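Local coordinates for protein copper induced nitroreductase D (Lactococcus lactis, PDB 2WQF) that binds flavin mononucleotide and, as a copper-induced nitroreductase, takes part in the defence against oxidative stress, probably by redox chemistry at the flavin, at residues Ser6-Thr12 against Trp138-Glu143; Tyr14-Val20 against Gly91-Phe96; Ile63-Leu68 against Tyr153-Ile157; Leu100-Asp104 against Gly129-Ser134. Where two conformers were deposited one is given. Residues are numbered along the deposited sequence.

Interaction 1: residues Ser6-Thr12 against Trp138-Glu143. With FMN (flavin mononucleotide), chain B.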
# COMPACT_ATOMS: atom_id res chain seq x y z
N SER A 6 -3.69 -15.89 1.62
CA SER A 6 -4.06 -14.87 2.60
C SER A 6 -4.57 -13.63 1.88
O SER A 6 -5.56 -13.03 2.29
CB SER A 6 -2.87 -14.50 3.51
OG SER A 6 -2.46 -15.62 4.29
N LEU A 7 -3.90 -13.25 0.79
CA LEU A 7 -4.33 -12.09 0.02
C LEU A 7 -5.72 -12.32 -0.56
O LEU A 7 -6.56 -11.43 -0.52
CB LEU A 7 -3.36 -11.76 -1.12
CG LEU A 7 -1.95 -11.30 -0.73
CD1 LEU A 7 -1.22 -10.91 -2.01
CD2 LEU A 7 -1.95 -10.16 0.26
N GLU A 8 -5.93 -13.50 -1.13
CA GLU A 8 -7.20 -13.83 -1.75
C GLU A 8 -8.34 -13.83 -0.73
O GLU A 8 -9.47 -13.47 -1.06
CB GLU A 8 -7.09 -15.17 -2.49
CG GLU A 8 -8.30 -15.47 -3.37
CD GLU A 8 -8.06 -16.66 -4.27
OE1 GLU A 8 -6.98 -17.29 -4.16
OE2 GLU A 8 -8.97 -16.96 -5.08
N ASN A 9 -8.03 -14.19 0.51
CA ASN A 9 -9.04 -14.30 1.56
C ASN A 9 -9.52 -12.95 2.12
O ASN A 9 -10.60 -12.86 2.69
CB ASN A 9 -8.51 -15.19 2.69
CG ASN A 9 -9.56 -15.48 3.73
OD1 ASN A 9 -10.63 -16.03 3.43
ND2 ASN A 9 -9.27 -15.11 4.97
N ARG A 10 -8.70 -11.91 1.95
CA ARG A 10 -9.07 -10.56 2.35
C ARG A 10 -10.08 -10.02 1.35
O ARG A 10 -9.82 -9.99 0.14
CB ARG A 10 -7.86 -9.63 2.38
CG ARG A 10 -8.20 -8.20 2.82
CD ARG A 10 -7.47 -7.14 2.05
NE ARG A 10 -7.66 -7.35 0.64
CZ ARG A 10 -8.76 -7.02 -0.05
NH1 ARG A 10 -9.75 -6.33 0.50
NH2 ARG A 10 -8.83 -7.35 -1.34
N ARG A 11 -11.25 -9.63 1.85
CA ARG A 11 -12.31 -9.05 1.04
C ARG A 11 -13.01 -7.92 1.79
O ARG A 11 -12.93 -7.81 3.02
CB ARG A 11 -13.35 -10.10 0.65
CG ARG A 11 -12.81 -11.23 -0.23
CD ARG A 11 -12.37 -10.77 -1.60
NE ARG A 11 -13.43 -10.07 -2.32
CZ ARG A 11 -14.45 -10.67 -2.92
NH1 ARG A 11 -14.52 -12.00 -2.97
NH2 ARG A 11 -15.37 -9.94 -3.51
N THR A 12 -13.70 -7.09 1.03
CA THR A 12 -14.61 -6.10 1.58
C THR A 12 -15.86 -6.80 2.11
O THR A 12 -16.60 -7.46 1.37
CB THR A 12 -14.98 -5.05 0.53
OG1 THR A 12 -13.84 -4.23 0.26
CG2 THR A 12 -16.12 -4.16 1.00
N TRP A 138 -5.76 -5.03 7.16
CA TRP A 138 -7.00 -5.61 6.63
C TRP A 138 -6.82 -7.12 6.41
O TRP A 138 -7.67 -7.93 6.79
CB TRP A 138 -7.31 -4.89 5.32
CG TRP A 138 -8.68 -5.03 4.74
CD1 TRP A 138 -9.65 -5.92 5.07
CD2 TRP A 138 -9.20 -4.25 3.65
NE1 TRP A 138 -10.78 -5.71 4.28
CE2 TRP A 138 -10.51 -4.69 3.41
CE3 TRP A 138 -8.69 -3.19 2.89
CZ2 TRP A 138 -11.31 -4.12 2.41
CZ3 TRP A 138 -9.48 -2.63 1.90
CH2 TRP A 138 -10.78 -3.10 1.68
N THR A 139 -5.72 -7.48 5.77
CA THR A 139 -5.44 -8.86 5.48
C THR A 139 -5.15 -9.66 6.75
O THR A 139 -5.59 -10.80 6.90
CB THR A 139 -4.26 -9.01 4.47
OG1 THR A 139 -4.56 -8.24 3.30
CG2 THR A 139 -4.06 -10.45 4.11
N ALA A 140 -4.44 -9.04 7.70
CA ALA A 140 -4.16 -9.71 8.97
C ALA A 140 -5.47 -10.03 9.73
O ALA A 140 -5.64 -11.10 10.32
CB ALA A 140 -3.20 -8.87 9.82
N LEU A 141 -6.40 -9.08 9.70
CA LEU A 141 -7.71 -9.27 10.32
C LEU A 141 -8.47 -10.41 9.62
O LEU A 141 -9.10 -11.25 10.29
CB LEU A 141 -8.51 -7.98 10.26
CG LEU A 141 -8.04 -6.83 11.16
CD1 LEU A 141 -8.83 -5.57 10.84
CD2 LEU A 141 -8.17 -7.19 12.61
N ALA A 142 -8.39 -10.48 8.30
CA ALA A 142 -9.07 -11.54 7.56
C ALA A 142 -8.51 -12.90 7.98
O ALA A 142 -9.24 -13.88 8.05
CB ALA A 142 -8.95 -11.33 6.05
N GLU A 143 -7.20 -12.96 8.27
CA GLU A 143 -6.61 -14.21 8.70
C GLU A 143 -7.12 -14.66 10.07
O GLU A 143 -7.14 -15.86 10.37
CB GLU A 143 -5.08 -14.13 8.66
CG GLU A 143 -4.53 -14.11 7.24
CD GLU A 143 -4.66 -15.46 6.53
OE1 GLU A 143 -3.80 -16.36 6.75
OE2 GLU A 143 -5.63 -15.61 5.75
N1 FMN B . -14.74 0.74 -0.21
C2 FMN B . -15.81 1.53 0.41
O2 FMN B . -16.86 1.00 0.71
N3 FMN B . -15.62 2.94 0.58
C4 FMN B . -14.45 3.59 0.21
O4 FMN B . -14.31 4.75 0.46
C4A FMN B . -13.39 2.80 -0.43
N5 FMN B . -12.28 3.32 -0.84
C5A FMN B . -11.12 2.41 -1.12
C6 FMN B . -9.75 3.01 -1.24
C7 FMN B . -8.68 2.25 -1.41
C7M FMN B . -7.32 2.92 -1.56
C8 FMN B . -8.85 0.75 -1.47
C8M FMN B . -7.62 -0.14 -1.60
C9 FMN B . -10.06 0.20 -1.40
C9A FMN B . -11.28 1.06 -1.20
N10 FMN B . -12.61 0.53 -1.13
C10 FMN B . -13.61 1.33 -0.60
C1' FMN B . -12.86 -0.89 -1.29
C2' FMN B . -12.69 -1.32 -2.75
O2' FMN B . -13.80 -0.87 -3.49
C3' FMN B . -12.53 -2.84 -2.77
O3' FMN B . -11.29 -3.10 -2.14
C4' FMN B . -12.48 -3.37 -4.22
O4' FMN B . -13.75 -3.22 -4.83
C5' FMN B . -12.05 -4.83 -4.28
O5' FMN B . -12.94 -5.61 -3.51
P FMN B . -12.38 -6.48 -2.25
O1P FMN B . -11.28 -7.34 -2.71
O2P FMN B . -11.90 -5.48 -1.14
O3P FMN B . -13.63 -7.32 -1.74
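Ser-6, in the short helix 3-9, faces the end of helix 121-143: its OG lies 2.9 Å from Glu-143 OE1 and is hydrogen-bonded to Ser-2 O, while Ser-6 O touches Thr-139 CG2 at 3.5 Å. Asn-9 reaches along the same edge, with ND2 3.3 Å from Ala-142 O. At Arg-10 the side chain runs across Trp-138. Its CG sits 3.7 Å from the centroid of the five-membered ring, a CH-pi contact, and CZ stands 4.5 Å from that of the six-membered ring, only 8° off the normal, a cation-pi contact. This leaves NH1 and NH2 to donate to FMN O2P and O1P, both at 2.8 Å. Arg-11 O accepts from Trp-138 NE1 (3.3 Å, 139°), and Arg-11 NE binds FMN O3P at 2.8 Å. Thr-12 completes the series, N donating to FMN O3P (2.8 Å) and OG1 to FMN O2P (2.7 Å). Consecutive Arg, Arg and Thr residues thus hold all three terminal phosphate oxygens, as expected of the N-terminal phosphate-binding segment of FMN-dependent nitroreductases.

Interaction 2: residues Tyr14-Val20 against Gly91-Phe96. With FMN (flavin mononucleotide), chain B.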
# COMPACT_ATOMS: atom_id res chain seq x y z
N TYR A 14 -19.21 -5.85 4.25
CA TYR A 14 -20.04 -4.78 4.77
C TYR A 14 -20.91 -5.22 5.94
O TYR A 14 -21.24 -4.40 6.80
CB TYR A 14 -20.93 -4.19 3.66
CG TYR A 14 -20.12 -3.39 2.65
CD1 TYR A 14 -19.37 -2.27 3.06
CD2 TYR A 14 -20.06 -3.76 1.31
CE1 TYR A 14 -18.64 -1.54 2.16
CE2 TYR A 14 -19.32 -3.03 0.38
CZ TYR A 14 -18.60 -1.93 0.81
OH TYR A 14 -17.88 -1.19 -0.12
N ALA A 15 -21.26 -6.51 5.99
CA ALA A 15 -22.14 -7.04 7.03
C ALA A 15 -21.27 -7.54 8.16
O ALA A 15 -20.76 -8.68 8.12
CB ALA A 15 -23.03 -8.16 6.48
N LEU A 16 -21.12 -6.69 9.16
CA LEU A 16 -20.18 -6.92 10.26
C LEU A 16 -20.90 -6.91 11.60
O LEU A 16 -21.85 -6.13 11.81
CB LEU A 16 -19.05 -5.88 10.24
CG LEU A 16 -18.10 -5.92 9.05
CD1 LEU A 16 -17.18 -4.71 9.09
CD2 LEU A 16 -17.29 -7.22 8.98
N GLY A 17 -20.42 -7.75 12.51
CA GLY A 17 -20.98 -7.79 13.86
C GLY A 17 -19.90 -7.75 14.92
O GLY A 17 -18.72 -7.42 14.64
N ARG A 18 -20.29 -8.13 16.14
CA ARG A 18 -19.41 -7.99 17.29
C ARG A 18 -19.04 -9.32 17.94
O ARG A 18 -18.59 -9.36 19.09
CB ARG A 18 -20.08 -7.06 18.30
CG ARG A 18 -20.34 -5.72 17.68
CD ARG A 18 -20.79 -4.67 18.67
NE ARG A 18 -20.93 -3.37 18.04
CZ ARG A 18 -21.41 -2.29 18.64
NH1 ARG A 18 -21.82 -2.37 19.90
NH2 ARG A 18 -21.48 -1.15 17.99
N ASN A 19 -19.16 -10.40 17.17
CA ASN A 19 -18.84 -11.74 17.65
C ASN A 19 -17.34 -11.98 17.54
O ASN A 19 -16.87 -12.79 16.73
CB ASN A 19 -19.66 -12.77 16.85
CG ASN A 19 -19.42 -14.19 17.28
OD1 ASN A 19 -19.09 -14.48 18.45
ND2 ASN A 19 -19.63 -15.11 16.34
N VAL A 20 -16.60 -11.25 18.37
CA VAL A 20 -15.14 -11.24 18.35
C VAL A 20 -14.64 -11.85 19.64
O VAL A 20 -14.96 -11.37 20.73
CB VAL A 20 -14.58 -9.79 18.17
CG1 VAL A 20 -13.05 -9.75 18.32
CG2 VAL A 20 -15.02 -9.22 16.83
N GLY A 91 -24.80 0.17 9.67
CA GLY A 91 -24.02 -0.99 9.37
C GLY A 91 -22.56 -0.81 9.79
O GLY A 91 -21.89 -1.77 10.18
N PHE A 92 -22.05 0.41 9.70
CA PHE A 92 -20.69 0.66 10.15
C PHE A 92 -20.65 0.63 11.67
O PHE A 92 -19.77 0.01 12.25
CB PHE A 92 -20.16 1.99 9.61
CG PHE A 92 -20.07 2.05 8.13
CD1 PHE A 92 -19.55 0.99 7.42
CD2 PHE A 92 -20.48 3.17 7.44
CE1 PHE A 92 -19.45 1.04 6.05
CE2 PHE A 92 -20.39 3.24 6.07
CZ PHE A 92 -19.89 2.17 5.37
N LYS A 93 -21.62 1.26 12.32
CA LYS A 93 -21.71 1.25 13.79
C LYS A 93 -21.82 -0.17 14.36
O LYS A 93 -21.20 -0.47 15.38
CB LYS A 93 -22.91 2.08 14.28
CG LYS A 93 -22.99 2.15 15.79
CD LYS A 93 -24.17 2.99 16.29
CE LYS A 93 -24.75 2.37 17.55
NZ LYS A 93 -25.98 3.05 18.01
N ALA A 94 -22.61 -1.02 13.70
CA ALA A 94 -22.84 -2.38 14.16
C ALA A 94 -21.58 -3.24 14.24
O ALA A 94 -21.57 -4.28 14.90
CB ALA A 94 -23.88 -3.05 13.27
N ALA A 95 -20.51 -2.81 13.57
CA ALA A 95 -19.23 -3.53 13.59
C ALA A 95 -18.61 -3.49 14.99
O ALA A 95 -19.02 -2.71 15.85
CB ALA A 95 -18.28 -2.91 12.57
N PHE A 96 -17.59 -4.30 15.20
CA PHE A 96 -16.89 -4.34 16.50
C PHE A 96 -16.05 -3.09 16.74
O PHE A 96 -15.93 -2.61 17.86
CB PHE A 96 -15.98 -5.57 16.57
CG PHE A 96 -15.32 -5.76 17.89
CD1 PHE A 96 -16.01 -6.32 18.95
CD2 PHE A 96 -13.98 -5.45 18.06
CE1 PHE A 96 -15.41 -6.52 20.18
CE2 PHE A 96 -13.38 -5.64 19.28
CZ PHE A 96 -14.10 -6.18 20.34
N1 FMN B . -14.74 0.74 -0.21
C2 FMN B . -15.81 1.53 0.41
O2 FMN B . -16.86 1.00 0.71
N3 FMN B . -15.62 2.94 0.58
C4 FMN B . -14.45 3.59 0.21
O4 FMN B . -14.31 4.75 0.46
C4A FMN B . -13.39 2.80 -0.43
N5 FMN B . -12.28 3.32 -0.84
C5A FMN B . -11.12 2.41 -1.12
C6 FMN B . -9.75 3.01 -1.24
C7 FMN B . -8.68 2.25 -1.41
C7M FMN B . -7.32 2.92 -1.56
C8 FMN B . -8.85 0.75 -1.47
C8M FMN B . -7.62 -0.14 -1.60
C9 FMN B . -10.06 0.20 -1.40
C9A FMN B . -11.28 1.06 -1.20
N10 FMN B . -12.61 0.53 -1.13
C10 FMN B . -13.61 1.33 -0.60
C1' FMN B . -12.86 -0.89 -1.29
C2' FMN B . -12.69 -1.32 -2.75
O2' FMN B . -13.80 -0.87 -3.49
C3' FMN B . -12.53 -2.84 -2.77
O3' FMN B . -11.29 -3.10 -2.14
C4' FMN B . -12.48 -3.37 -4.22
O4' FMN B . -13.75 -3.22 -4.83
C5' FMN B . -12.05 -4.83 -4.28
O5' FMN B . -12.94 -5.61 -3.51
P FMN B . -12.38 -6.48 -2.25
O1P FMN B . -11.28 -7.34 -2.71
O2P FMN B . -11.90 -5.48 -1.14
O3P FMN B . -13.63 -7.32 -1.74
O HOH W 1 -19.90 -2.39 8.07
O HOH W 2 -22.74 -4.34 9.92
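The direct hydrogen bonds between the segments all come from the extended side chain of Arg-18. With chi1 m and chi2 and chi3 both t, it lies along the backbone that leaves helix 88-93, passing Phe-96 (Arg-18 CG to Phe-96 CA, 3.9 Å) on its way to three successive carbonyls. Arg-18 NH2 donates to Lys-93 O at 2.7 Å (154°), and Arg-18 NE to Ala-95 O at 3.0 Å, with a weak second bond to Ala-94 O at 3.3 Å. Beyond the inverse gamma turn centred on Asn-19, Val-20 meets the ring of Phe-96. Val-20 CB stands 3.9 Å from the ring centroid and 14° off the normal, so this is a CH-pi contact over the face. Leu-16 adds an apolar touch, its CB 3.9 Å from Ala-95 CB. Two waters join the backbones: one donates to Tyr-14 O (2.7 Å) and Gly-91 O (3.0 Å), the other accepts from Leu-16 N (3.0 Å) and lies 2.7 Å from Gly-91 O. The CA-to-CB bond of Tyr-14 points sideways, yet its ring still passes Phe-92, with Tyr-14 CD1 4.5 Å from Phe-92 CE1. Tyr-14 OH donates to FMN O2 at 2.6 Å. Strand 16-17 pairs with strand 171-182 through Gly-17 and Ser-181, while Arg-18 and Lys-93 form salt bridges with Asp-57 and Asp-61 of helix 53-73, and Phe-92 reaches Gln-151 of strand 146-151.

Interaction 3: residues Ile63-Leu68 against Tyr153-Ile157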
# COMPACT_ATOMS: atom_id res chain seq x y z
N ILE A 63 -20.22 11.55 15.78
CA ILE A 63 -19.33 12.27 14.87
C ILE A 63 -19.70 12.09 13.41
O ILE A 63 -20.02 13.05 12.73
CB ILE A 63 -17.83 11.92 15.13
CG1 ILE A 63 -17.44 12.35 16.53
CG2 ILE A 63 -16.92 12.55 14.08
CD1 ILE A 63 -16.01 11.97 16.95
N VAL A 64 -19.68 10.87 12.89
CA VAL A 64 -19.87 10.71 11.45
C VAL A 64 -21.28 11.13 11.02
O VAL A 64 -21.44 11.90 10.07
CB VAL A 64 -19.57 9.29 10.97
CG1 VAL A 64 -19.77 9.22 9.47
CG2 VAL A 64 -18.16 8.88 11.34
N ALA A 65 -22.30 10.63 11.70
CA ALA A 65 -23.68 10.94 11.33
C ALA A 65 -23.97 12.45 11.33
O ALA A 65 -24.45 12.99 10.32
CB ALA A 65 -24.67 10.19 12.24
N PRO A 66 -23.68 13.15 12.44
CA PRO A 66 -23.93 14.60 12.43
C PRO A 66 -23.10 15.37 11.40
O PRO A 66 -23.63 16.30 10.79
CB PRO A 66 -23.57 15.03 13.85
CG PRO A 66 -23.64 13.78 14.67
CD PRO A 66 -23.25 12.68 13.77
N GLU A 67 -21.83 15.02 11.22
CA GLU A 67 -20.98 15.72 10.25
C GLU A 67 -21.48 15.51 8.83
O GLU A 67 -21.45 16.44 8.01
CB GLU A 67 -19.52 15.25 10.37
CG GLU A 67 -18.82 15.67 11.67
CD GLU A 67 -18.38 17.12 11.65
OE1 GLU A 67 -18.65 17.81 10.65
OE2 GLU A 67 -17.75 17.56 12.64
N LEU A 68 -21.93 14.29 8.54
CA LEU A 68 -22.48 13.96 7.23
C LEU A 68 -23.79 14.71 6.99
O LEU A 68 -24.01 15.28 5.92
CB LEU A 68 -22.69 12.44 7.14
CG LEU A 68 -22.61 11.79 5.77
CD1 LEU A 68 -21.35 12.21 5.05
CD2 LEU A 68 -22.66 10.27 5.90
N TYR A 153 -14.35 9.03 5.27
CA TYR A 153 -15.14 10.18 5.76
C TYR A 153 -14.23 11.33 6.17
O TYR A 153 -14.69 12.34 6.68
CB TYR A 153 -16.06 9.73 6.90
CG TYR A 153 -17.18 8.87 6.38
CD1 TYR A 153 -18.24 9.43 5.68
CD2 TYR A 153 -17.18 7.50 6.58
CE1 TYR A 153 -19.26 8.65 5.19
CE2 TYR A 153 -18.20 6.71 6.10
CZ TYR A 153 -19.24 7.29 5.40
OH TYR A 153 -20.26 6.49 4.92
N ASN A 154 -12.92 11.17 5.92
CA ASN A 154 -11.98 12.28 5.92
C ASN A 154 -12.20 13.09 4.63
O ASN A 154 -12.49 12.49 3.57
CB ASN A 154 -10.54 11.75 5.98
CG ASN A 154 -10.27 10.68 4.92
OD1 ASN A 154 -10.81 9.58 5.00
ND2 ASN A 154 -9.51 11.03 3.90
N PRO A 155 -12.04 14.44 4.69
CA PRO A 155 -11.64 15.23 5.86
C PRO A 155 -12.79 15.69 6.74
O PRO A 155 -12.54 16.44 7.67
CB PRO A 155 -11.00 16.48 5.24
CG PRO A 155 -11.29 16.44 3.78
CD PRO A 155 -12.21 15.30 3.50
N LEU A 156 -14.01 15.26 6.46
CA LEU A 156 -15.20 15.76 7.14
C LEU A 156 -15.13 15.59 8.66
O LEU A 156 -15.51 16.49 9.41
CB LEU A 156 -16.45 15.07 6.59
CG LEU A 156 -17.11 15.67 5.36
CD1 LEU A 156 -16.11 15.86 4.22
CD2 LEU A 156 -18.27 14.77 4.92
N ILE A 157 -14.63 14.43 9.10
CA ILE A 157 -14.65 14.07 10.52
C ILE A 157 -13.34 14.36 11.24
O ILE A 157 -13.25 14.12 12.44
CB ILE A 157 -15.00 12.59 10.73
CG1 ILE A 157 -13.91 11.69 10.14
CG2 ILE A 157 -16.35 12.28 10.08
CD1 ILE A 157 -14.14 10.23 10.46
O HOH W 3 -16.37 18.94 8.88
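Val-64 lays its CG1 over the ring face of Tyr-153, 4.1 Å from the centroid and 12° off the normal, which meets the criteria for a CH-pi contact. One turn further along the helix Leu-68 reaches the same ring obliquely, with CD2 3.8 Å from Tyr-153 CE1; its t,p conformation also brings CD1 to 4.0 Å from Leu-156 CD2. Ile-157 takes the remaining apolar share: its CB lies 3.9 Å from Ile-63 CG2, and its CG2 4.1 Å from Val-64 CG2. No direct hydrogen bond crosses between the segments. A water provides the polar link, donating to Glu-67 OE1 (3.1 Å) and Leu-156 O (2.7 Å), two oxygens that are themselves 3.6 Å apart. On the loop side the peptide before Pro-155 is cis. With Asn-154 at -74/144 and Pro-155 at -90/6, the angles fit a type VIa1 turn, and Ile-157 N donates to Tyr-153 O at 3.2 Å, so the chain curls back and presents Tyr-153, Leu-156 and Ile-157 to the helix. That helix is kinked at Pro-66, whose nitrogen lacks the usual bond to the preceding turn. Tyr-153 directly follows the FMN-binding Gln-151 and His-152, and the nearest atoms of its side chain and the flavin are about 7 Å apart: a cis-proline turn leaving the edge of the FMN site is packed against helix 53-73.

Interaction 4: residues Leu100-Asp104 against Gly129-Ser134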
# COMPACT_ATOMS: atom_id res chain seq x y z
N LEU A 100 -8.73 3.95 12.58
CA LEU A 100 -8.48 5.18 11.84
C LEU A 100 -6.99 5.31 11.58
O LEU A 100 -6.17 5.28 12.50
CB LEU A 100 -9.02 6.40 12.57
CG LEU A 100 -10.55 6.40 12.75
CD1 LEU A 100 -10.98 5.65 13.98
CD2 LEU A 100 -11.08 7.83 12.81
N PHE A 101 -6.65 5.36 10.29
CA PHE A 101 -5.29 5.48 9.81
C PHE A 101 -4.95 6.91 9.49
O PHE A 101 -5.67 7.55 8.74
CB PHE A 101 -5.13 4.64 8.55
CG PHE A 101 -5.13 3.14 8.81
CD1 PHE A 101 -3.95 2.46 9.10
CD2 PHE A 101 -6.32 2.44 8.78
CE1 PHE A 101 -3.97 1.10 9.32
CE2 PHE A 101 -6.35 1.08 8.97
CZ PHE A 101 -5.18 0.41 9.26
N PHE A 102 -3.83 7.38 10.05
CA PHE A 102 -3.35 8.73 9.84
C PHE A 102 -1.90 8.66 9.34
O PHE A 102 -1.21 7.66 9.54
CB PHE A 102 -3.34 9.57 11.13
CG PHE A 102 -4.64 9.60 11.89
CD1 PHE A 102 -5.40 10.76 11.95
CD2 PHE A 102 -5.06 8.50 12.62
CE1 PHE A 102 -6.60 10.81 12.70
CE2 PHE A 102 -6.25 8.53 13.33
CZ PHE A 102 -7.01 9.68 13.40
N GLU A 103 -1.44 9.74 8.72
CA GLU A 103 -0.03 9.90 8.37
C GLU A 103 0.48 11.13 9.12
O GLU A 103 -0.14 12.21 9.08
CB GLU A 103 0.14 10.09 6.86
CG GLU A 103 -0.06 8.80 6.08
CD GLU A 103 1.05 7.78 6.37
OE1 GLU A 103 2.24 8.18 6.28
OE2 GLU A 103 0.75 6.60 6.71
N ASP A 104 1.61 10.98 9.80
CA ASP A 104 2.17 12.06 10.60
C ASP A 104 2.91 13.09 9.73
O ASP A 104 4.02 12.87 9.24
CB ASP A 104 3.09 11.47 11.66
CG ASP A 104 3.52 12.49 12.69
OD1 ASP A 104 3.47 13.71 12.41
OD2 ASP A 104 3.93 12.08 13.78
N GLY A 129 2.53 4.64 1.81
CA GLY A 129 2.66 4.04 3.12
C GLY A 129 1.32 3.80 3.80
O GLY A 129 1.11 2.79 4.47
N SER A 130 0.40 4.75 3.65
CA SER A 130 -0.92 4.62 4.22
C SER A 130 -1.68 3.46 3.59
O SER A 130 -2.31 2.64 4.29
CB SER A 130 -1.72 5.92 4.07
OG SER A 130 -2.91 5.81 4.83
N GLY A 131 -1.57 3.33 2.27
CA GLY A 131 -2.19 2.20 1.58
C GLY A 131 -1.60 0.88 2.07
O GLY A 131 -2.33 -0.06 2.37
N ILE A 132 -0.28 0.86 2.19
CA ILE A 132 0.46 -0.33 2.61
C ILE A 132 -0.02 -0.81 3.98
O ILE A 132 -0.39 -1.98 4.15
CB ILE A 132 1.96 -0.03 2.62
CG1 ILE A 132 2.50 0.08 1.18
CG2 ILE A 132 2.76 -1.07 3.39
CD1 ILE A 132 3.88 0.73 1.10
N ILE A 133 -0.03 0.06 4.98
CA ILE A 133 -0.38 -0.40 6.33
C ILE A 133 -1.88 -0.73 6.42
O ILE A 133 -2.26 -1.66 7.13
CB ILE A 133 0.06 0.56 7.45
CG1 ILE A 133 -0.61 1.92 7.38
CG2 ILE A 133 1.61 0.67 7.45
CD1 ILE A 133 -0.34 2.78 8.62
N SER A 134 -2.71 -0.02 5.65
CA SER A 134 -4.15 -0.28 5.66
C SER A 134 -4.45 -1.70 5.17
O SER A 134 -5.24 -2.43 5.81
CB SER A 134 -4.91 0.75 4.81
OG SER A 134 -4.77 2.04 5.34
O HOH W 4 -1.78 5.88 7.37
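Strand 100-104 and helix 129-134 run roughly antiparallel, their axes at 147° and 9.0 Å apart at closest approach; the nearest CA atoms, those of Glu-103 and Ser-130, are 6.8 Å apart. Phe-101 points its side chain at the helix. Its ring edge meets Ile-133 (Phe-101 CD1 to Ile-133 CD1, 3.7 Å), and one face is covered by Ser-134, whose CA stands 4.1 Å from the centroid in a CH-pi contact and whose OG lies 3.7 Å from Phe-101 CG. That OG donates to Ser-130 O at 2.7 Å, folding back on its own helix. Here the long helix 121-143 lies on the antiparallel sheet in the alpha+beta fold of the nitroreductases, and Ile-132 touches a second FMN, not the one of interactions 1 and 2, and Val-135 of the second subunit. Glu-103 packs OE2 against Ser-130 CA at 3.6 Å, while its OE1 is hydrogen-bonded to Thr-45 and Ser-126. A water donates to Glu-103 OE2 (2.7 Å) and Phe-102 O (2.9 Å) and accepts from Ser-130 OG (2.8 Å).

How the interactions relate
From the N terminus, helix 3-9 and the phosphate-binding segment open interaction 1, which ties them to helix 121-143. Interaction 2 opens next and joins the strand 16-17 region to the end of helix 88-93, closing after helix 53-73 has opened interaction 3. Interactions 2 and 3 therefore cross, and touch where Phe-92 CE2 packs 3.5 Å from Tyr-153 OH. Interaction 4, from the sheet to helix 121-143, nests inside both interaction 1 and interaction 3; interaction 1 also encloses interaction 2. Interaction 3 closes last, joining helix 53-73 to the loop after strand 146-151, and crosses interaction 1, about 27 Å away between centres. Interactions 1 and 2 share one FMN.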